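Long-range contact in BAR/IMD domain-containing adapter protein 2-like 2 (Mus musculus, PDB 3OK8), which binds phosphoinositides and, through its dimeric I-BAR (IMD) domain, shapes membranes into planar or gently curved structures: residues M7-I21 against Q168-E182. Residues are numbered along the deposited sequence; the frame is centred on the assembly and turned at random.
Sequences MDQFYRSTMAIYKSI and QAFVSESKRAAELEE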
ATOM      1  N   MET A   7      -4.718 -53.520  -5.057  1.00 66.75           N
ATOM      2  CA  MET A   7      -3.693 -53.093  -4.111  1.00 62.85           C
ATOM      3  C   MET A   7      -2.566 -52.265  -4.706  1.00 64.79           C
ATOM      4  O   MET A   7      -2.058 -51.362  -4.041  1.00 69.41           O
ATOM      5  CB  MET A   7      -3.125 -54.268  -3.333  1.00 59.71           C
ATOM      6  CG  MET A   7      -4.005 -54.690  -2.198  1.00 53.71           C
ATOM      7  SD  MET A   7      -3.038 -54.937  -0.715  1.00 63.21           S
ATOM      8  CE  MET A   7      -3.918 -56.324   0.012  1.00 46.18           C
ATOM      9  N   ASP A   8      -2.161 -52.562  -5.937  1.00 60.17           N
ATOM     10  CA  ASP A   8      -1.211 -51.682  -6.602  1.00 66.35           C
ATOM     11  C   ASP A   8      -1.896 -50.339  -6.869  1.00 60.82           C
ATOM     12  O   ASP A   8      -1.237 -49.319  -7.067  1.00 54.40           O
ATOM     13  CB  ASP A   8      -0.673 -52.290  -7.897  1.00 68.21           C
ATOM     14  CG  ASP A   8       0.671 -51.692  -8.305  1.00 71.75           C
ATOM     15  OD1 ASP A   8       0.753 -51.063  -9.384  1.00 65.11           O
ATOM     16  OD2 ASP A   8       1.647 -51.843  -7.535  1.00 77.78           O
ATOM     17  N   GLN A   9      -3.226 -50.350  -6.868  1.00 57.64           N
ATOM     18  CA  GLN A   9      -4.008 -49.124  -6.985  1.00 55.18           C
ATOM     19  C   GLN A   9      -3.819 -48.252  -5.746  1.00 55.95           C
ATOM     20  O   GLN A   9      -3.405 -47.104  -5.839  1.00 52.63           O
ATOM     21  CB  GLN A   9      -5.488 -49.453  -7.187  1.00 57.59           C
ATOM     22  CG  GLN A   9      -6.443 -48.382  -6.687  1.00 66.97           C
ATOM     23  CD  GLN A   9      -6.396 -47.117  -7.522  1.00 71.41           C
ATOM     24  OE1 GLN A   9      -5.881 -47.122  -8.647  1.00 64.37           O
ATOM     25  NE2 GLN A   9      -6.940 -46.025  -6.979  1.00 73.42           N
ATOM     26  N   PHE A  10      -4.126 -48.800  -4.579  1.00 55.35           N
ATOM     27  CA  PHE A  10      -3.866 -48.093  -3.341  1.00 42.13           C
ATOM     28  C   PHE A  10      -2.423 -47.630  -3.304  1.00 46.28           C
ATOM     29  O   PHE A  10      -2.132 -46.470  -2.995  1.00 57.16           O
ATOM     30  CB  PHE A  10      -4.183 -48.972  -2.132  1.00 40.49           C
ATOM     31  CG  PHE A  10      -5.621 -48.930  -1.727  1.00 52.29           C
ATOM     32  CD1 PHE A  10      -6.030 -48.145  -0.665  1.00 53.89           C
ATOM     33  CD2 PHE A  10      -6.570 -49.652  -2.423  1.00 63.82           C
ATOM     34  CE1 PHE A  10      -7.358 -48.096  -0.292  1.00 62.82           C
ATOM     35  CE2 PHE A  10      -7.901 -49.609  -2.059  1.00 69.52           C
ATOM     36  CZ  PHE A  10      -8.297 -48.831  -0.991  1.00 65.99           C
ATOM     37  N   TYR A  11      -1.518 -48.535  -3.635  1.00 30.94           N
ATOM     38  CA  TYR A  11      -0.102 -48.215  -3.620  1.00 43.76           C
ATOM     39  C   TYR A  11       0.197 -47.022  -4.502  1.00 48.71           C
ATOM     40  O   TYR A  11       0.930 -46.125  -4.101  1.00 45.89           O
ATOM     41  CB  TYR A  11       0.745 -49.383  -4.096  1.00 46.13           C
ATOM     42  CG  TYR A  11       2.196 -49.011  -4.193  1.00 47.92           C
ATOM     43  CD1 TYR A  11       3.008 -49.039  -3.071  1.00 49.72           C
ATOM     44  CD2 TYR A  11       2.753 -48.600  -5.399  1.00 49.16           C
ATOM     45  CE1 TYR A  11       4.336 -48.686  -3.143  1.00 49.27           C
ATOM     46  CE2 TYR A  11       4.080 -48.244  -5.482  1.00 48.34           C
ATOM     47  CZ  TYR A  11       4.868 -48.289  -4.347  1.00 50.77           C
ATOM     48  OH  TYR A  11       6.195 -47.944  -4.404  1.00 46.13           O
ATOM     49  N   ARG A  12      -0.357 -47.031  -5.711  1.00 52.89           N
ATOM     50  CA  ARG A  12      -0.136 -45.946  -6.667  1.00 50.13           C
ATOM     51  C   ARG A  12      -0.792 -44.641  -6.218  1.00 46.91           C
ATOM     52  O   ARG A  12      -0.207 -43.571  -6.356  1.00 39.78           O
ATOM     53  CB  ARG A  12      -0.633 -46.339  -8.063  1.00 51.30           C
ATOM     54  CG  ARG A  12       0.367 -47.162  -8.869  1.00 67.46           C
ATOM     55  CD  ARG A  12      -0.304 -48.080  -9.897  1.00 72.62           C
ATOM     56  NE  ARG A  12      -1.648 -47.640 -10.268  1.00 82.50           N
ATOM     57  CZ  ARG A  12      -2.728 -48.422 -10.277  1.00 87.88           C
ATOM     58  NH1 ARG A  12      -2.633 -49.711  -9.952  1.00 93.09           N
ATOM     59  NH2 ARG A  12      -3.906 -47.918 -10.627  1.00 84.84           N
ATOM     60  N   SER A  13      -2.005 -44.742  -5.683  1.00 44.96           N
ATOM     61  CA  SER A  13      -2.763 -43.578  -5.236  1.00 50.56           C
ATOM     62  C   SER A  13      -2.109 -42.894  -4.047  1.00 53.60           C
ATOM     63  O   SER A  13      -2.086 -41.669  -3.960  1.00 50.32           O
ATOM     64  CB  SER A  13      -4.192 -43.975  -4.878  1.00 49.42           C
ATOM     65  OG  SER A  13      -5.031 -43.897  -6.016  1.00 59.93           O
ATOM     66  N   THR A  14      -1.586 -43.693  -3.127  1.00 48.05           N
ATOM     67  CA  THR A  14      -0.878 -43.169  -1.967  1.00 51.08           C
ATOM     68  C   THR A  14       0.435 -42.508  -2.385  1.00 53.00           C
ATOM     69  O   THR A  14       0.878 -41.530  -1.778  1.00 42.17           O
ATOM     70  CB  THR A  14      -0.576 -44.283  -0.954  1.00 49.66           C
ATOM     71  OG1 THR A  14      -1.794 -44.945  -0.596  1.00 51.29           O
ATOM     72  CG2 THR A  14       0.073 -43.706   0.290  1.00 42.24           C
ATOM     73  N   MET A  15       1.049 -43.053  -3.427  1.00 49.82           N
ATOM     74  CA  MET A  15       2.320 -42.553  -3.924  1.00 45.16           C
ATOM     75  C   MET A  15       2.144 -41.236  -4.667  1.00 49.45           C
ATOM     76  O   MET A  15       2.990 -40.353  -4.585  1.00 54.10           O
ATOM     77  CB  MET A  15       2.980 -43.599  -4.821  1.00 49.38           C
ATOM     78  CG  MET A  15       3.709 -44.672  -4.032  1.00 47.55           C
ATOM     79  SD  MET A  15       5.220 -44.009  -3.305  1.00 62.45           S
ATOM     80  CE  MET A  15       5.173 -44.746  -1.687  1.00 28.94           C
ATOM     81  N   ALA A  16       1.029 -41.112  -5.379  1.00 46.24           N
ATOM     82  CA  ALA A  16       0.684 -39.889  -6.085  1.00 45.46           C
ATOM     83  C   ALA A  16       0.538 -38.711  -5.121  1.00 49.46           C
ATOM     84  O   ALA A  16       0.784 -37.565  -5.487  1.00 48.80           O
ATOM     85  CB  ALA A  16      -0.599 -40.088  -6.860  1.00 39.77           C
ATOM     86  N   ILE A  17       0.126 -39.009  -3.893  1.00 42.28           N
ATOM     87  CA  ILE A  17      -0.106 -37.996  -2.875  1.00 35.16           C
ATOM     88  C   ILE A  17       1.183 -37.518  -2.220  1.00 42.89           C
ATOM     89  O   ILE A  17       1.411 -36.314  -2.097  1.00 44.54           O
ATOM     90  CB  ILE A  17      -1.052 -38.504  -1.798  1.00 33.71           C
ATOM     91  CG1 ILE A  17      -2.458 -38.649  -2.373  1.00 35.63           C
ATOM     92  CG2 ILE A  17      -1.031 -37.556  -0.597  1.00 27.85           C
ATOM     93  CD1 ILE A  17      -3.449 -39.289  -1.416  1.00 47.83           C
ATOM     94  N   TYR A  18       2.017 -38.456  -1.790  1.00 32.81           N
ATOM     95  CA  TYR A  18       3.354 -38.117  -1.318  1.00 42.49           C
ATOM     96  C   TYR A  18       4.156 -37.375  -2.381  1.00 52.94           C
ATOM     97  O   TYR A  18       4.958 -36.494  -2.065  1.00 45.07           O
ATOM     98  CB  TYR A  18       4.107 -39.373  -0.884  1.00 41.62           C
ATOM     99  CG  TYR A  18       3.636 -39.871   0.451  1.00 57.79           C
ATOM    100  CD1 TYR A  18       3.814 -39.097   1.591  1.00 56.00           C
ATOM    101  CD2 TYR A  18       2.992 -41.104   0.580  1.00 57.23           C
ATOM    102  CE1 TYR A  18       3.374 -39.530   2.819  1.00 51.36           C
ATOM    103  CE2 TYR A  18       2.549 -41.547   1.811  1.00 53.81           C
ATOM    104  CZ  TYR A  18       2.747 -40.755   2.924  1.00 50.16           C
ATOM    105  OH  TYR A  18       2.311 -41.160   4.152  1.00 48.28           O
ATOM    106  N   LYS A  19       3.949 -37.734  -3.644  1.00 57.79           N
ATOM    107  CA  LYS A  19       4.650 -37.051  -4.722  1.00 50.91           C
ATOM    108  C   LYS A  19       4.071 -35.668  -5.006  1.00 54.77           C
ATOM    109  O   LYS A  19       4.795 -34.787  -5.456  1.00 47.61           O
ATOM    110  CB  LYS A  19       4.715 -37.894  -5.993  1.00 50.30           C
ATOM    111  CG  LYS A  19       5.892 -38.875  -6.026  1.00 65.30           C
ATOM    112  CD  LYS A  19       5.686 -40.057  -5.063  1.00 62.95           C
ATOM    113  CE  LYS A  19       6.978 -40.821  -4.799  1.00 55.28           C
ATOM    114  NZ  LYS A  19       7.420 -41.612  -5.986  1.00 52.79           N
ATOM    115  N   SER A  20       2.780 -35.471  -4.742  1.00 56.65           N
ATOM    116  CA  SER A  20       2.188 -34.137  -4.875  1.00 53.87           C
ATOM    117  C   SER A  20       2.787 -33.209  -3.833  1.00 49.03           C
ATOM    118  O   SER A  20       3.062 -32.039  -4.099  1.00 42.43           O
ATOM    119  CB  SER A  20       0.671 -34.178  -4.688  1.00 58.56           C
ATOM    120  OG  SER A  20      -0.001 -34.447  -5.900  1.00 64.26           O
ATOM    121  N   ILE A  21       2.975 -33.738  -2.632  1.00 46.54           N
ATOM    122  CA  ILE A  21       3.513 -32.951  -1.537  1.00 47.90           C
ATOM    123  C   ILE A  21       4.973 -32.580  -1.802  1.00 47.84           C
ATOM    124  O   ILE A  21       5.372 -31.449  -1.603  1.00 37.37           O
ATOM    125  CB  ILE A  21       3.395 -33.703  -0.188  1.00 40.61           C
ATOM    126  CG1 ILE A  21       1.922 -33.897   0.192  1.00 34.77           C
ATOM    127  CG2 ILE A  21       4.166 -32.977   0.914  1.00 29.50           C
ATOM    128  CD1 ILE A  21       1.721 -34.774   1.428  1.00 34.29           C
ATOM    129  N   GLN A 168      -4.684 -55.234   3.587  1.00 52.33           N
ATOM    130  CA  GLN A 168      -5.811 -54.387   3.208  1.00 56.98           C
ATOM    131  C   GLN A 168      -5.954 -53.248   4.212  1.00 53.51           C
ATOM    132  O   GLN A 168      -6.146 -52.092   3.831  1.00 55.09           O
ATOM    133  CB  GLN A 168      -7.114 -55.184   3.138  1.00 58.49           C
ATOM    134  CG  GLN A 168      -7.275 -56.017   1.872  1.00 71.32           C
ATOM    135  CD  GLN A 168      -8.604 -56.756   1.817  1.00 76.91           C
ATOM    136  OE1 GLN A 168      -9.042 -57.340   2.807  1.00 78.30           O
ATOM    137  NE2 GLN A 168      -9.250 -56.731   0.655  1.00 77.36           N
ATOM    138  N   ALA A 169      -5.851 -53.590   5.494  1.00 49.33           N
ATOM    139  CA  ALA A 169      -5.963 -52.621   6.576  1.00 36.88           C
ATOM    140  C   ALA A 169      -4.898 -51.543   6.461  1.00 40.59           C
ATOM    141  O   ALA A 169      -5.219 -50.360   6.429  1.00 33.93           O
ATOM    142  CB  ALA A 169      -5.857 -53.310   7.918  1.00 38.19           C
ATOM    143  N   PHE A 170      -3.640 -51.978   6.414  1.00 45.53           N
ATOM    144  CA  PHE A 170      -2.467 -51.110   6.282  1.00 49.71           C
ATOM    145  C   PHE A 170      -2.542 -50.185   5.065  1.00 46.95           C
ATOM    146  O   PHE A 170      -2.430 -48.975   5.191  1.00 40.59           O
ATOM    147  CB  PHE A 170      -1.196 -51.975   6.229  1.00 42.59           C
ATOM    148  CG  PHE A 170      -0.026 -51.330   5.517  1.00 47.24           C
ATOM    149  CD1 PHE A 170       0.141 -51.480   4.147  1.00 48.33           C
ATOM    150  CD2 PHE A 170       0.927 -50.616   6.223  1.00 45.75           C
ATOM    151  CE1 PHE A 170       1.216 -50.912   3.494  1.00 53.75           C
ATOM    152  CE2 PHE A 170       2.002 -50.047   5.576  1.00 44.91           C
ATOM    153  CZ  PHE A 170       2.150 -50.196   4.208  1.00 52.74           C
ATOM    154  N   VAL A 171      -2.728 -50.770   3.892  1.00 35.57           N
ATOM    155  CA  VAL A 171      -2.854 -50.020   2.655  1.00 40.05           C
ATOM    156  C   VAL A 171      -3.990 -48.999   2.721  1.00 48.50           C
ATOM    157  O   VAL A 171      -3.867 -47.889   2.212  1.00 37.01           O
ATOM    158  CB  VAL A 171      -3.076 -50.982   1.463  1.00 39.68           C
ATOM    159  CG1 VAL A 171      -4.405 -50.711   0.784  1.00 37.68           C
ATOM    160  CG2 VAL A 171      -1.908 -50.932   0.487  1.00 46.10           C
ATOM    161  N   SER A 172      -5.094 -49.378   3.354  1.00 53.04           N
ATOM    162  CA  SER A 172      -6.258 -48.506   3.445  1.00 53.95           C
ATOM    163  C   SER A 172      -5.981 -47.352   4.401  1.00 47.81           C
ATOM    164  O   SER A 172      -6.379 -46.210   4.160  1.00 50.79           O
ATOM    165  CB  SER A 172      -7.468 -49.307   3.926  1.00 52.00           C
ATOM    166  OG  SER A 172      -8.576 -48.463   4.186  1.00 53.61           O
ATOM    167  N   GLU A 173      -5.285 -47.670   5.485  1.00 47.28           N
ATOM    168  CA  GLU A 173      -4.947 -46.696   6.511  1.00 48.98           C
ATOM    169  C   GLU A 173      -3.891 -45.697   6.024  1.00 46.51           C
ATOM    170  O   GLU A 173      -3.920 -44.519   6.388  1.00 43.83           O
ATOM    171  CB  GLU A 173      -4.455 -47.423   7.765  1.00 53.21           C
ATOM    172  CG  GLU A 173      -3.842 -46.523   8.826  1.00 57.44           C
ATOM    173  CD  GLU A 173      -4.841 -45.528   9.412  1.00 63.44           C
ATOM    174  OE1 GLU A 173      -6.008 -45.928   9.631  1.00 64.95           O
ATOM    175  OE2 GLU A 173      -4.452 -44.354   9.657  1.00 43.28           O
ATOM    176  N   SER A 174      -2.956 -46.180   5.212  1.00 33.09           N
ATOM    177  CA  SER A 174      -1.884 -45.353   4.674  1.00 41.03           C
ATOM    178  C   SER A 174      -2.410 -44.276   3.744  1.00 43.47           C
ATOM    179  O   SER A 174      -1.959 -43.118   3.805  1.00 35.62           O
ATOM    180  CB  SER A 174      -0.880 -46.214   3.919  1.00 42.48           C
ATOM    181  OG  SER A 174      -0.110 -46.985   4.817  1.00 35.32           O
ATOM    182  N   LYS A 175      -3.351 -44.665   2.880  1.00 38.38           N
ATOM    183  CA  LYS A 175      -3.957 -43.734   1.930  1.00 49.61           C
ATOM    184  C   LYS A 175      -4.705 -42.613   2.648  1.00 48.21           C
ATOM    185  O   LYS A 175      -4.648 -41.458   2.237  1.00 51.23           O
ATOM    186  CB  LYS A 175      -4.895 -44.449   0.948  1.00 48.00           C
ATOM    187  CG  LYS A 175      -5.308 -43.566  -0.234  1.00 49.31           C
ATOM    188  CD  LYS A 175      -6.284 -44.268  -1.153  1.00 53.14           C
ATOM    189  CE  LYS A 175      -6.590 -43.439  -2.393  1.00 61.77           C
ATOM    190  NZ  LYS A 175      -6.970 -44.294  -3.568  1.00 58.21           N
ATOM    191  N   ARG A 176      -5.408 -42.969   3.716  1.00 50.06           N
ATOM    192  CA  ARG A 176      -6.091 -41.989   4.549  1.00 53.77           C
ATOM    193  C   ARG A 176      -5.083 -41.082   5.262  1.00 45.37           C
ATOM    194  O   ARG A 176      -5.223 -39.861   5.258  1.00 38.14           O
ATOM    195  CB  ARG A 176      -6.994 -42.701   5.554  1.00 54.53           C
ATOM    196  CG  ARG A 176      -7.449 -41.845   6.708  1.00 68.12           C
ATOM    197  CD  ARG A 176      -7.743 -42.700   7.944  1.00 72.04           C
ATOM    198  NE  ARG A 176      -7.714 -41.899   9.169  1.00 75.58           N
ATOM    199  CZ  ARG A 176      -6.608 -41.383   9.703  1.00 76.34           C
ATOM    200  NH1 ARG A 176      -6.678 -40.666  10.817  1.00 84.90           N
ATOM    201  NH2 ARG A 176      -5.429 -41.575   9.125  1.00 70.09           N
ATOM    202  N   ALA A 177      -4.052 -41.674   5.854  1.00 43.71           N
ATOM    203  CA  ALA A 177      -3.038 -40.884   6.543  1.00 44.12           C
ATOM    204  C   ALA A 177      -2.266 -39.946   5.596  1.00 43.67           C
ATOM    205  O   ALA A 177      -1.875 -38.842   5.984  1.00 51.36           O
ATOM    206  CB  ALA A 177      -2.089 -41.789   7.303  1.00 36.79           C
ATOM    207  N   ALA A 178      -2.059 -40.376   4.356  1.00 36.87           N
ATOM    208  CA  ALA A 178      -1.360 -39.549   3.375  1.00 39.56           C
ATOM    209  C   ALA A 178      -2.237 -38.403   2.877  1.00 43.51           C
ATOM    210  O   ALA A 178      -1.751 -37.280   2.680  1.00 36.61           O
ATOM    211  CB  ALA A 178      -0.873 -40.390   2.211  1.00 39.85           C
ATOM    212  N   GLU A 179      -3.518 -38.699   2.651  1.00 33.83           N
ATOM    213  CA  GLU A 179      -4.511 -37.677   2.327  1.00 40.69           C
ATOM    214  C   GLU A 179      -4.547 -36.617   3.409  1.00 46.95           C
ATOM    215  O   GLU A 179      -4.604 -35.414   3.127  1.00 45.63           O
ATOM    216  CB  GLU A 179      -5.910 -38.287   2.234  1.00 37.30           C
ATOM    217  CG  GLU A 179      -6.285 -38.874   0.887  1.00 51.58           C
ATOM    218  CD  GLU A 179      -7.656 -39.550   0.916  1.00 62.40           C
ATOM    219  OE1 GLU A 179      -8.027 -40.122   1.975  1.00 59.22           O
ATOM    220  OE2 GLU A 179      -8.363 -39.511  -0.115  1.00 59.73           O
ATOM    221  N   LEU A 180      -4.551 -37.081   4.655  1.00 43.95           N
ATOM    222  CA  LEU A 180      -4.629 -36.195   5.801  1.00 46.74           C
ATOM    223  C   LEU A 180      -3.465 -35.201   5.821  1.00 48.25           C
ATOM    224  O   LEU A 180      -3.680 -34.000   5.957  1.00 34.71           O
ATOM    225  CB  LEU A 180      -4.678 -36.996   7.100  1.00 40.92           C
ATOM    226  CG  LEU A 180      -5.071 -36.237   8.369  1.00 47.07           C
ATOM    227  CD1 LEU A 180      -6.302 -35.364   8.154  1.00 43.74           C
ATOM    228  CD2 LEU A 180      -5.315 -37.212   9.503  1.00 47.62           C
ATOM    229  N   GLU A 181      -2.244 -35.717   5.690  1.00 51.46           N
ATOM    230  CA  GLU A 181      -1.034 -34.902   5.640  1.00 42.72           C
ATOM    231  C   GLU A 181      -1.120 -33.822   4.568  1.00 39.04           C
ATOM    232  O   GLU A 181      -0.703 -32.677   4.777  1.00 29.00           O
ATOM    233  CB  GLU A 181       0.179 -35.791   5.361  1.00 36.68           C
ATOM    234  CG  GLU A 181       0.520 -36.729   6.504  1.00 48.07           C
ATOM    235  CD  GLU A 181       0.891 -35.996   7.784  1.00 53.10           C
ATOM    236  OE1 GLU A 181       0.217 -36.226   8.811  1.00 59.14           O
ATOM    237  OE2 GLU A 181       1.856 -35.194   7.770  1.00 41.77           O
ATOM    238  N   GLU A 182      -1.638 -34.200   3.409  1.00 28.08           N
ATOM    239  CA  GLU A 182      -1.804 -33.257   2.322  1.00 36.24           C
ATOM    240  C   GLU A 182      -2.729 -32.144   2.767  1.00 39.36           C
ATOM    241  O   GLU A 182      -2.410 -30.956   2.619  1.00 36.08           O
ATOM    242  CB  GLU A 182      -2.384 -33.957   1.104  1.00 34.30           C
ATOM    243  CG  GLU A 182      -2.691 -33.048  -0.060  1.00 37.69           C
ATOM    244  CD  GLU A 182      -3.105 -33.832  -1.277  1.00 45.08           C
ATOM    245  OE1 GLU A 182      -4.252 -34.327  -1.299  1.00 54.34           O
ATOM    246  OE2 GLU A 182      -2.274 -33.971  -2.204  1.00 48.95           O
TER
HETATM  247  O   HOH W   1      -1.877 -47.096   0.498  1.00 44.40           O
HETATM  248  O   HOH W   2       0.636 -43.310   4.430  1.00 34.71           O
HETATM  249  O   HOH W   3      -3.201 -34.852  -4.638  1.00 49.50           O
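With CG anti to the backbone N (chi1 -168°) and every later torsion extended, Lys-175 reaches across to helix 5-66, where Phe-10, with CG beside its own backbone N (chi1 -85°), lays its ring athwart the aliphatic chain. Here two helices of the I-BAR three-helix bundle run parallel, their local axes 9.2 Å apart and inclined by 19°. Lys-175 is a knob in the hole formed by Gln-9, Phe-10, Ser-13 and Thr-14: its CD rests 3.9 Å from Phe-10 CD1, and its amino end reaches Ser-13 CB. Cutting this chain back to an alanine would probably open a gap between Phe-10 and Ser-13 and strip the lysine methylenes from the ring at CD1 and CE1. One turn earlier, Val-171 presses CG1 against the root of the Phe-10 ring. Further along, Ala-178 CB meets Tyr-18 CE2 at 3.6 Å, while Ile-17 lays CG2 near Ala-178 O and sends CD1 to Glu-179 CG. Helix 71-147 completes the bundle, its Ser-120 hydrogen-bonding Tyr-18 OH; Glu-179 instead turns its carboxylate to Ser-68 of the second subunit, a link across the dimer. Waters bridge some of the polar atoms between the helices. One donates to Val-171 O; another, in the plane of the Tyr-18 ring at its edge, joins Tyr-18 OH to Ser-174 O, 2.7 Å from each oxygen.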